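Local coordinates for putative cell adhesion protein (Parabacteroides distasonis, PDB 3LIU) that is a putative cell adhesion protein of the FimA/Mfa1 fimbrillin family and probably serves as a building block of a bacterial pilus, at residues Ile144-Glu149 against Gly160-Gly165; Leu200-Ile205 against Ala266-His271; Pro170-Val175 against Gln355-Tyr360. All coordinates share one frame; numbering follows the deposited sequence.

Interaction 1: Ile144-Glu149 against Gly160-Gly165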
loop_
_atom_site.group_PDB
_atom_site.type_symbol
_atom_site.label_atom_id
_atom_site.label_comp_id
_atom_site.label_asym_id
_atom_site.label_seq_id
_atom_site.Cartn_x
_atom_site.Cartn_y
_atom_site.Cartn_z
ATOM N N ILE A 144 16.622 -18.446 -13.090
ATOM C CA ILE A 144 16.622 -17.687 -11.857
ATOM C C ILE A 144 15.484 -18.155 -10.987
ATOM O O ILE A 144 14.288 -17.997 -11.323
ATOM C CB ILE A 144 16.521 -16.177 -12.113
ATOM C CG1 ILE A 144 17.726 -15.723 -12.942
ATOM C CG2 ILE A 144 16.398 -15.415 -10.772
ATOM C CD1 ILE A 144 17.687 -14.239 -13.366
ATOM N N GLY A 145 15.856 -18.742 -9.858
ATOM C CA GLY A 145 14.899 -19.168 -8.854
ATOM C C GLY A 145 14.542 -20.642 -8.862
ATOM O O GLY A 145 13.617 -21.043 -8.153
ATOM N N TYR A 146 15.282 -21.456 -9.623
ATOM C CA TYR A 146 14.928 -22.866 -9.801
ATOM C C TYR A 146 15.750 -23.810 -8.934
ATOM O O TYR A 146 15.556 -25.026 -8.985
ATOM C CB TYR A 146 15.095 -23.253 -11.267
ATOM C CG TYR A 146 14.018 -22.766 -12.165
ATOM C CD1 TYR A 146 13.968 -21.433 -12.576
ATOM C CD2 TYR A 146 13.041 -23.637 -12.631
ATOM C CE1 TYR A 146 12.967 -20.994 -13.436
ATOM C CE2 TYR A 146 12.050 -23.212 -13.494
ATOM C CZ TYR A 146 12.004 -21.888 -13.875
ATOM O OH TYR A 146 11.006 -21.490 -14.731
ATOM N N ASP A 147 16.678 -23.272 -8.153
ATOM C CA ASP A 147 17.457 -24.101 -7.230
ATOM C C ASP A 147 18.011 -23.225 -6.120
ATOM O O ASP A 147 18.020 -21.994 -6.239
ATOM C CB ASP A 147 18.591 -24.768 -7.974
ATOM C CG ASP A 147 19.046 -26.050 -7.321
ATOM O OD1 ASP A 147 18.483 -26.435 -6.276
ATOM O OD2 ASP A 147 19.977 -26.655 -7.870
ATOM N N ASP A 148 18.483 -23.858 -5.053
ATOM C CA ASP A 148 19.048 -23.118 -3.916
ATOM C C ASP A 148 20.584 -23.074 -3.963
ATOM O O ASP A 148 21.267 -22.867 -2.958
ATOM C CB ASP A 148 18.527 -23.674 -2.579
ATOM C CG ASP A 148 18.857 -25.125 -2.376
ATOM O OD1 ASP A 148 19.682 -25.676 -3.130
ATOM O OD2 ASP A 148 18.289 -25.720 -1.432
ATOM N N GLU A 149 21.136 -23.222 -5.150
ATOM C CA GLU A 149 22.569 -23.124 -5.311
ATOM C C GLU A 149 22.824 -22.765 -6.779
ATOM O O GLU A 149 22.026 -23.118 -7.606
ATOM C CB GLU A 149 23.141 -24.482 -4.958
ATOM C CG GLU A 149 24.555 -24.512 -4.587
ATOM C CD GLU A 149 24.923 -25.862 -4.022
ATOM O OE1 GLU A 149 24.908 -26.852 -4.778
ATOM O OE2 GLU A 149 25.199 -25.929 -2.809
ATOM N N GLY A 160 20.563 -26.376 -18.303
ATOM C CA GLY A 160 21.052 -25.011 -18.321
ATOM C C GLY A 160 21.780 -24.711 -17.030
ATOM O O GLY A 160 22.482 -25.561 -16.491
ATOM N N LYS A 161 21.632 -23.502 -16.525
ATOM C CA LYS A 161 22.398 -23.101 -15.348
ATOM C C LYS A 161 21.595 -22.154 -14.498
ATOM O O LYS A 161 21.068 -21.155 -15.013
ATOM C CB LYS A 161 23.677 -22.410 -15.768
ATOM C CG LYS A 161 24.686 -22.254 -14.625
ATOM C CD LYS A 161 25.787 -21.273 -14.999
ATOM C CE LYS A 161 26.927 -21.329 -14.024
ATOM N NZ LYS A 161 27.532 -20.006 -13.852
ATOM N N GLU A 162 21.472 -22.491 -13.221
ATOM C CA GLU A 162 20.911 -21.572 -12.237
ATOM C C GLU A 162 21.987 -20.510 -11.924
ATOM O O GLU A 162 23.130 -20.826 -11.561
ATOM C CB GLU A 162 20.495 -22.328 -10.977
ATOM C CG GLU A 162 20.049 -21.424 -9.816
ATOM C CD GLU A 162 18.773 -20.695 -10.110
ATOM O OE1 GLU A 162 17.870 -21.293 -10.747
ATOM O OE2 GLU A 162 18.655 -19.522 -9.682
ATOM N N VAL A 163 21.618 -19.252 -12.101
ATOM C CA VAL A 163 22.568 -18.157 -12.019
ATOM C C VAL A 163 22.314 -17.238 -10.830
ATOM O O VAL A 163 23.109 -16.361 -10.554
ATOM C CB VAL A 163 22.616 -17.342 -13.337
ATOM C CG1 VAL A 163 23.021 -18.232 -14.504
ATOM C CG2 VAL A 163 21.297 -16.617 -13.613
ATOM N N TYR A 164 21.234 -17.468 -10.099
ATOM C CA TYR A 164 20.884 -16.682 -8.913
ATOM C C TYR A 164 21.052 -17.541 -7.663
ATOM O O TYR A 164 21.763 -17.149 -6.737
ATOM C CB TYR A 164 19.445 -16.179 -9.029
ATOM C CG TYR A 164 18.779 -15.682 -7.757
ATOM C CD1 TYR A 164 19.160 -14.475 -7.165
ATOM C CD2 TYR A 164 17.719 -16.367 -7.205
ATOM C CE1 TYR A 164 18.530 -13.989 -6.000
ATOM C CE2 TYR A 164 17.056 -15.878 -6.049
ATOM C CZ TYR A 164 17.474 -14.690 -5.465
ATOM O OH TYR A 164 16.853 -14.215 -4.321
ATOM N N GLY A 165 20.399 -18.694 -7.610
ATOM C CA GLY A 165 20.775 -19.705 -6.600
ATOM C C GLY A 165 20.243 -19.602 -5.169
ATOM O O GLY A 165 20.734 -20.306 -4.278
#

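Interaction 2: Leu200-Ile205 against Ala266-His271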
loop_
_atom_site.group_PDB
_atom_site.type_symbol
_atom_site.label_atom_id
_atom_site.label_comp_id
_atom_site.label_asym_id
_atom_site.label_seq_id
_atom_site.Cartn_x
_atom_site.Cartn_y
_atom_site.Cartn_z
ATOM N N LEU A 200 -21.344 2.615 14.640
ATOM C CA LEU A 200 -20.560 2.916 13.468
ATOM C C LEU A 200 -21.419 3.029 12.197
ATOM O O LEU A 200 -22.180 2.134 11.914
ATOM C CB LEU A 200 -19.476 1.842 13.290
ATOM C CG LEU A 200 -18.538 2.072 12.110
ATOM C CD1 LEU A 200 -17.613 3.300 12.406
ATOM C CD2 LEU A 200 -17.744 0.789 11.842
ATOM N N LYS A 201 -21.265 4.115 11.437
ATOM C CA LYS A 201 -21.998 4.311 10.160
ATOM C C LYS A 201 -21.110 4.242 8.924
ATOM O O LYS A 201 -21.542 3.736 7.890
ATOM C CB LYS A 201 -22.717 5.652 10.151
ATOM C CG LYS A 201 -23.991 5.698 11.033
ATOM C CD LYS A 201 -24.752 7.029 10.794
ATOM C CE LYS A 201 -26.200 7.028 11.327
ATOM N NZ LYS A 201 -26.582 8.352 12.016
ATOM N N GLU A 202 -19.874 4.737 9.032
ATOM C CA GLU A 202 -18.979 4.832 7.867
ATOM C C GLU A 202 -17.506 4.804 8.306
ATOM O O GLU A 202 -17.148 5.275 9.391
ATOM C CB GLU A 202 -19.273 6.137 7.082
ATOM C CG GLU A 202 -18.466 6.341 5.780
ATOM C CD GLU A 202 -19.166 5.791 4.537
ATOM O OE1 GLU A 202 -20.284 5.265 4.671
ATOM O OE2 GLU A 202 -18.612 5.889 3.417
ATOM N N VAL A 203 -16.655 4.253 7.446
ATOM C CA VAL A 203 -15.223 4.332 7.596
ATOM C C VAL A 203 -14.635 4.835 6.285
ATOM O O VAL A 203 -15.080 4.425 5.200
ATOM C CB VAL A 203 -14.632 2.947 7.941
ATOM C CG1 VAL A 203 -13.140 3.057 8.229
ATOM C CG2 VAL A 203 -15.371 2.324 9.161
ATOM N N PHE A 204 -13.684 5.757 6.343
ATOM C CA PHE A 204 -13.004 6.177 5.112
ATOM C C PHE A 204 -11.568 6.614 5.328
ATOM O O PHE A 204 -11.138 6.849 6.464
ATOM C CB PHE A 204 -13.837 7.219 4.303
ATOM C CG PHE A 204 -13.811 8.643 4.847
ATOM C CD1 PHE A 204 -14.557 8.993 5.940
ATOM C CD2 PHE A 204 -13.052 9.624 4.223
ATOM C CE1 PHE A 204 -14.564 10.295 6.430
ATOM C CE2 PHE A 204 -13.038 10.942 4.696
ATOM C CZ PHE A 204 -13.817 11.284 5.793
ATOM N N ILE A 205 -10.832 6.687 4.217
ATOM C CA ILE A 205 -9.432 7.044 4.249
ATOM C C ILE A 205 -9.224 8.386 3.562
ATOM O O ILE A 205 -9.871 8.650 2.538
ATOM C CB ILE A 205 -8.574 5.986 3.501
ATOM C CG1 ILE A 205 -8.783 4.599 4.093
ATOM C CG2 ILE A 205 -7.062 6.406 3.485
ATOM C CD1 ILE A 205 -8.489 4.436 5.581
ATOM N N ALA A 266 -13.289 3.357 -3.655
ATOM C CA ALA A 266 -12.744 2.198 -2.930
ATOM C C ALA A 266 -12.250 2.593 -1.528
ATOM O O ALA A 266 -12.095 1.746 -0.641
ATOM C CB ALA A 266 -11.596 1.527 -3.748
ATOM N N LEU A 267 -11.995 3.877 -1.319
ATOM C CA LEU A 267 -11.504 4.352 -0.022
ATOM C C LEU A 267 -12.579 4.809 0.973
ATOM O O LEU A 267 -12.258 5.484 1.952
ATOM C CB LEU A 267 -10.483 5.477 -0.240
ATOM C CG LEU A 267 -9.227 5.048 -1.004
ATOM C CD1 LEU A 267 -8.255 6.243 -1.102
ATOM C CD2 LEU A 267 -8.561 3.838 -0.312
ATOM N N ALA A 268 -13.848 4.460 0.722
ATOM C CA ALA A 268 -14.938 4.624 1.721
ATOM C C ALA A 268 -15.785 3.359 1.824
ATOM O O ALA A 268 -15.981 2.635 0.826
ATOM C CB ALA A 268 -15.830 5.841 1.373
ATOM N N LYS A 269 -16.258 3.071 3.027
ATOM C CA LYS A 269 -17.151 1.946 3.236
ATOM C C LYS A 269 -18.204 2.294 4.267
ATOM O O LYS A 269 -17.886 2.664 5.423
ATOM C CB LYS A 269 -16.379 0.738 3.742
ATOM C CG LYS A 269 -17.192 -0.529 3.908
ATOM C CD LYS A 269 -17.167 -1.411 2.676
ATOM C CE LYS A 269 -18.002 -2.682 2.867
ATOM N NZ LYS A 269 -19.430 -2.453 2.543
ATOM N N LYS A 270 -19.448 2.137 3.851
ATOM C CA LYS A 270 -20.601 2.203 4.736
ATOM C C LYS A 270 -20.674 0.929 5.604
ATOM O O LYS A 270 -20.391 -0.151 5.114
ATOM C CB LYS A 270 -21.860 2.358 3.879
ATOM C CG LYS A 270 -23.162 2.526 4.655
ATOM C CD LYS A 270 -24.333 2.891 3.709
ATOM C CE LYS A 270 -25.602 3.240 4.499
ATOM N NZ LYS A 270 -26.438 4.283 3.814
ATOM N N HIS A 271 -21.024 1.078 6.883
ATOM C CA HIS A 271 -21.216 -0.052 7.802
ATOM C C HIS A 271 -22.684 -0.453 7.843
ATOM O O HIS A 271 -23.514 0.325 8.237
ATOM C CB HIS A 271 -20.767 0.311 9.227
ATOM C CG HIS A 271 -20.756 -0.854 10.183
ATOM N ND1 HIS A 271 -19.937 -1.951 10.016
ATOM C CD2 HIS A 271 -21.431 -1.069 11.341
ATOM C CE1 HIS A 271 -20.122 -2.801 11.011
ATOM N NE2 HIS A 271 -21.012 -2.283 11.837
HETATM O O HOH W 1 -24.661 3.191 7.830
#

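Interaction 3: Pro170-Val175 against Gln355-Tyr360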
loop_
_atom_site.group_PDB
_atom_site.type_symbol
_atom_site.label_atom_id
_atom_site.label_comp_id
_atom_site.label_asym_id
_atom_site.label_seq_id
_atom_site.Cartn_x
_atom_site.Cartn_y
_atom_site.Cartn_z
ATOM N N PRO A 170 11.488 -13.944 -4.209
ATOM C CA PRO A 170 10.381 -13.370 -3.420
ATOM C C PRO A 170 9.902 -12.058 -4.006
ATOM O O PRO A 170 10.690 -11.315 -4.608
ATOM C CB PRO A 170 10.982 -13.148 -2.010
ATOM C CG PRO A 170 12.415 -13.315 -2.125
ATOM C CD PRO A 170 12.785 -13.792 -3.535
ATOM N N LEU A 171 8.605 -11.821 -3.890
ATOM C CA LEU A 171 7.982 -10.569 -4.316
ATOM C C LEU A 171 7.394 -9.909 -3.094
ATOM O O LEU A 171 6.922 -10.602 -2.208
ATOM C CB LEU A 171 6.909 -10.807 -5.374
ATOM C CG LEU A 171 7.305 -11.530 -6.663
ATOM C CD1 LEU A 171 6.064 -11.661 -7.586
ATOM C CD2 LEU A 171 8.516 -10.885 -7.354
ATOM N N VAL A 172 7.451 -8.576 -3.038
ATOM C CA VAL A 172 6.855 -7.810 -1.971
ATOM C C VAL A 172 5.815 -6.862 -2.518
ATOM O O VAL A 172 6.081 -6.131 -3.459
ATOM C CB VAL A 172 7.907 -7.021 -1.172
ATOM C CG1 VAL A 172 7.214 -6.218 -0.030
ATOM C CG2 VAL A 172 8.944 -7.968 -0.626
ATOM N N ARG A 173 4.632 -6.866 -1.914
ATOM C CA ARG A 173 3.539 -6.010 -2.390
ATOM C C ARG A 173 3.942 -4.542 -2.367
ATOM O O ARG A 173 4.725 -4.126 -1.536
ATOM C CB ARG A 173 2.279 -6.190 -1.560
ATOM C CG ARG A 173 1.630 -7.560 -1.646
ATOM C CD ARG A 173 0.369 -7.599 -0.769
ATOM N NE ARG A 173 -0.230 -8.937 -0.647
ATOM C CZ ARG A 173 0.212 -9.924 0.149
ATOM N NH1 ARG A 173 1.279 -9.772 0.883
ATOM N NH2 ARG A 173 -0.424 -11.094 0.201
ATOM N N ASP A 174 3.372 -3.774 -3.287
ATOM C CA ASP A 174 3.616 -2.357 -3.387
ATOM C C ASP A 174 2.524 -1.559 -2.617
ATOM O O ASP A 174 2.588 -0.344 -2.564
ATOM C CB ASP A 174 3.650 -1.931 -4.871
ATOM C CG ASP A 174 4.977 -2.281 -5.593
ATOM O OD1 ASP A 174 5.878 -2.935 -5.029
ATOM O OD2 ASP A 174 5.123 -1.860 -6.771
ATOM N N VAL A 175 1.523 -2.231 -2.028
ATOM C CA VAL A 175 0.476 -1.566 -1.284
ATOM C C VAL A 175 0.560 -1.989 0.209
ATOM O O VAL A 175 1.202 -2.990 0.542
ATOM C CB VAL A 175 -0.961 -1.870 -1.828
ATOM C CG1 VAL A 175 -1.209 -1.216 -3.192
ATOM C CG2 VAL A 175 -1.203 -3.367 -1.897
ATOM N N GLN A 355 3.718 2.012 5.369
ATOM C CA GLN A 355 4.780 1.394 4.611
ATOM C C GLN A 355 4.226 0.140 3.958
ATOM O O GLN A 355 3.262 -0.451 4.445
ATOM C CB GLN A 355 5.965 1.063 5.494
ATOM C CG GLN A 355 6.548 2.254 6.196
ATOM C CD GLN A 355 7.751 1.859 7.075
ATOM O OE1 GLN A 355 8.479 0.955 6.735
ATOM N NE2 GLN A 355 7.933 2.529 8.196
ATOM N N ARG A 356 4.878 -0.255 2.873
ATOM C CA ARG A 356 4.376 -1.301 1.978
ATOM C C ARG A 356 4.332 -2.689 2.659
ATOM O O ARG A 356 5.165 -3.010 3.497
ATOM C CB ARG A 356 5.272 -1.371 0.745
ATOM C CG ARG A 356 6.687 -1.944 1.077
ATOM C CD ARG A 356 7.715 -1.726 -0.033
ATOM N NE ARG A 356 7.469 -2.613 -1.130
ATOM C CZ ARG A 356 8.378 -2.992 -2.043
ATOM N NH1 ARG A 356 9.615 -2.530 -2.037
ATOM N NH2 ARG A 356 8.012 -3.852 -2.998
ATOM N N ASN A 357 3.351 -3.481 2.249
ATOM C CA ASN A 357 3.271 -4.905 2.562
ATOM C C ASN A 357 3.096 -5.207 4.059
ATOM O O ASN A 357 3.570 -6.225 4.548
ATOM C CB ASN A 357 4.487 -5.645 2.002
ATOM C CG ASN A 357 4.196 -7.127 1.765
ATOM O OD1 ASN A 357 3.153 -7.488 1.236
ATOM N ND2 ASN A 357 5.112 -7.970 2.154
ATOM N N TYR A 358 2.447 -4.279 4.760
ATOM C CA TYR A 358 2.010 -4.449 6.136
ATOM C C TYR A 358 0.525 -4.288 6.209
ATOM O O TYR A 358 -0.070 -3.572 5.423
ATOM C CB TYR A 358 2.629 -3.392 7.064
ATOM C CG TYR A 358 4.114 -3.546 7.299
ATOM C CD1 TYR A 358 4.613 -4.554 8.121
ATOM C CD2 TYR A 358 5.016 -2.703 6.680
ATOM C CE1 TYR A 358 5.986 -4.677 8.343
ATOM C CE2 TYR A 358 6.376 -2.844 6.858
ATOM C CZ TYR A 358 6.855 -3.815 7.711
ATOM O OH TYR A 358 8.202 -3.920 7.895
ATOM N N LYS A 359 -0.072 -4.969 7.178
ATOM C CA LYS A 359 -1.465 -4.830 7.488
ATOM C C LYS A 359 -1.527 -4.004 8.760
ATOM O O LYS A 359 -0.812 -4.287 9.728
ATOM C CB LYS A 359 -2.097 -6.168 7.760
ATOM C CG LYS A 359 -2.265 -7.032 6.566
ATOM C CD LYS A 359 -3.410 -7.982 6.812
ATOM C CE LYS A 359 -3.714 -8.760 5.594
ATOM N NZ LYS A 359 -5.068 -9.376 5.638
ATOM N N TYR A 360 -2.362 -2.974 8.722
ATOM C CA TYR A 360 -2.612 -2.077 9.828
ATOM C C TYR A 360 -3.997 -2.401 10.382
ATOM O O TYR A 360 -5.008 -2.382 9.637
ATOM C CB TYR A 360 -2.552 -0.630 9.343
ATOM C CG TYR A 360 -1.189 -0.194 8.974
ATOM C CD1 TYR A 360 -0.628 -0.563 7.758
ATOM C CD2 TYR A 360 -0.435 0.609 9.821
ATOM C CE1 TYR A 360 0.656 -0.151 7.408
ATOM C CE2 TYR A 360 0.839 1.018 9.477
ATOM C CZ TYR A 360 1.395 0.621 8.298
ATOM O OH TYR A 360 2.676 1.029 7.981
#

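Interaction 1: Ile144-Glu149 against Gly160-Gly165
The carboxylate of Glu162, turned inward from the end of strand 158-162, holds the loop that leaves strand 141-144. Its CG stands anti to the backbone N (chi1 173°) and the chain bends at chi2, bringing both oxygens against the loop backbone. Glu162 OE2 is gripped twice: Gly145 N donates to its syn lone pair at 2.9 Å, and Gly165 N, from the turn that follows the strand, to its anti lone pair at 2.8 Å. Glu162 OE1 accepts from Tyr146 N at 2.8 Å, the donor standing well above the carboxylate plane. Three backbone N-H groups fix the rotation of this buried acid and would be expected to stabilise its charged form. Beside it the packing is apolar and close: Ile144 CG2 rests on Tyr164 CB at 3.6 Å, crossing it at about a right angle, while Ile144 CG1 meets Val163 CG2 at 3.7 Å. The other end is looser. Asp148 and Glu149, both exposed, have their CB atoms directed away from the partner segment, and there the loop contributes mainly backbone atoms, Glu149 O lying 3.4 Å from Glu162 CG. Strands 141-144 and 158-162 are parallel neighbours, and the carboxylate ties the loop leaving the first to the turn leaving the second. Around them Ile144 packs on strand 16-24, Val163 and Tyr164 on strand 127-136, and Tyr146 on strand 151-155.

Interaction 2: Leu200-Ile205 against Ala266-His271
Four backbone hydrogen bonds join strand 200-205 to the short segment around strand 268-270. The central two close the Val203-Lys269 pair: Val203 N donates to Lys269 O at 2.9 Å, in the plane of that carbonyl, and Lys269 N returns to Val203 O at 2.8 Å, nearly along the C=O axis. Ile205 N to Leu267 O extends the pairing at one end. At the other, His271 N points almost straight at Lys201 O (176°) but approaches from above the carbonyl plane; a water donates to this same oxygen and to His271 O, bridging the strands. CA-H...O contacts fill in between, among them Glu202 CA to Lys269 O at 3.4 Å.

The arrangement is an antiparallel edge pairing in which Glu202-Lys270 and Phe204-Ala268 are non-hydrogen-bonded pairs flanking the hydrogen-bonded one. On its other side strand 193-213 pairs with strand 308-319, where Lys201 and Glu202 both face Lys312 in a classic beta bulge.

Among the apolar contacts, Leu200 CD2 sits over one face of the His271 imidazole, 4.0 Å from the ring centroid in a CH-pi contact, offset toward the rim; ND1 of that ring is hydrogen-bonded to Ala277 N. Phe204 CB meets Ala268 CB at 3.8 Å, its ring leading away toward Ile310 and Tyr375. Ile205 CB faces Leu267 CB at 4.2 Å.

Of the charged side chains, Glu202, bent at chi2 (91°), lays its carboxylate across the neighbouring strand, so that Glu202 OE2 lies 3.5 Å from Ala268 CB and Glu202 OE1 touches Lys270 CA at 3.1 Å. The ammonium groups of Lys201 and Lys269 form salt bridges with Asp314 and Asp275.

Interaction 3: Pro170-Val175 against Gln355-Tyr360
Arg356 reaches from the loop before strand 358-366 across the start of strand 172-185. Its CB lies 3.6 Å from Arg173 O, and CG, between the backbone N and the carbonyl carbon (chi1 70°), and then CD run past the same oxygen. The bend at chi3 (-74°) turns the head so that Arg356 NE donates to Arg173 O at 3.2 Å, a nearly straight bond lying in the guanidinium plane. CZ passes beneath Val172 CB, which stands over one face of the group. At the tip, Arg356 NH2 does double duty: it donates to Val172 O at 3.0 Å, from above that carbonyl's plane, and forms a salt bridge with Asp174 OD1 at 3.1 Å, the carboxylate being turned steeply against the guanidinium. The remaining nitrogen, NH1, donates to Gly221 O. A buried charge is therefore met by three backbone carbonyls and one acid, and Asp174 OD1 is itself bonded to Ser128.

Asn357 adds a second clasp. Its backbone is in the left-handed region (phi 65°), and Asn357 N donates to Val175 O at 2.8 Å. Asn357 OD1 receives Arg173 NH1 at 3.0 Å on a lone pair, with amide and guanidinium nearly coplanar, while Asn357 CB presses on Val172 CG1 at 3.4 Å. Arg173 continues to Asp40 by a salt bridge and to Trp392 by a cation-pi contact. The buried arginine thus joins loop to strand just ahead of where strands 172-185 and 358-366 pair in parallel, flanked by strands 127-136 and 383-391 respectively.

How the interactions relate
The three contacts are spread along an elongated chain, interaction 3 near its centre and interactions 1 and 2 on opposite sides of that centre, their own centres 46 Å apart. Interaction 1 closes before either of the others opens, whereas interaction 2 is nested inside the long loop closed by interaction 3. Interactions 1 and 3 touch lightly, Tyr164 OH lying 4.2 Å from Pro170 CD, and strand 158-162 is followed in the chain by strand 172-185. Strand 193-213 comes next and carries interaction 2, about 9 Å from interaction 3 at the nearest atoms. Through interaction 3 the early FimA-family part and the late chain are held together near the middle of the molecule, probably a pilus subunit.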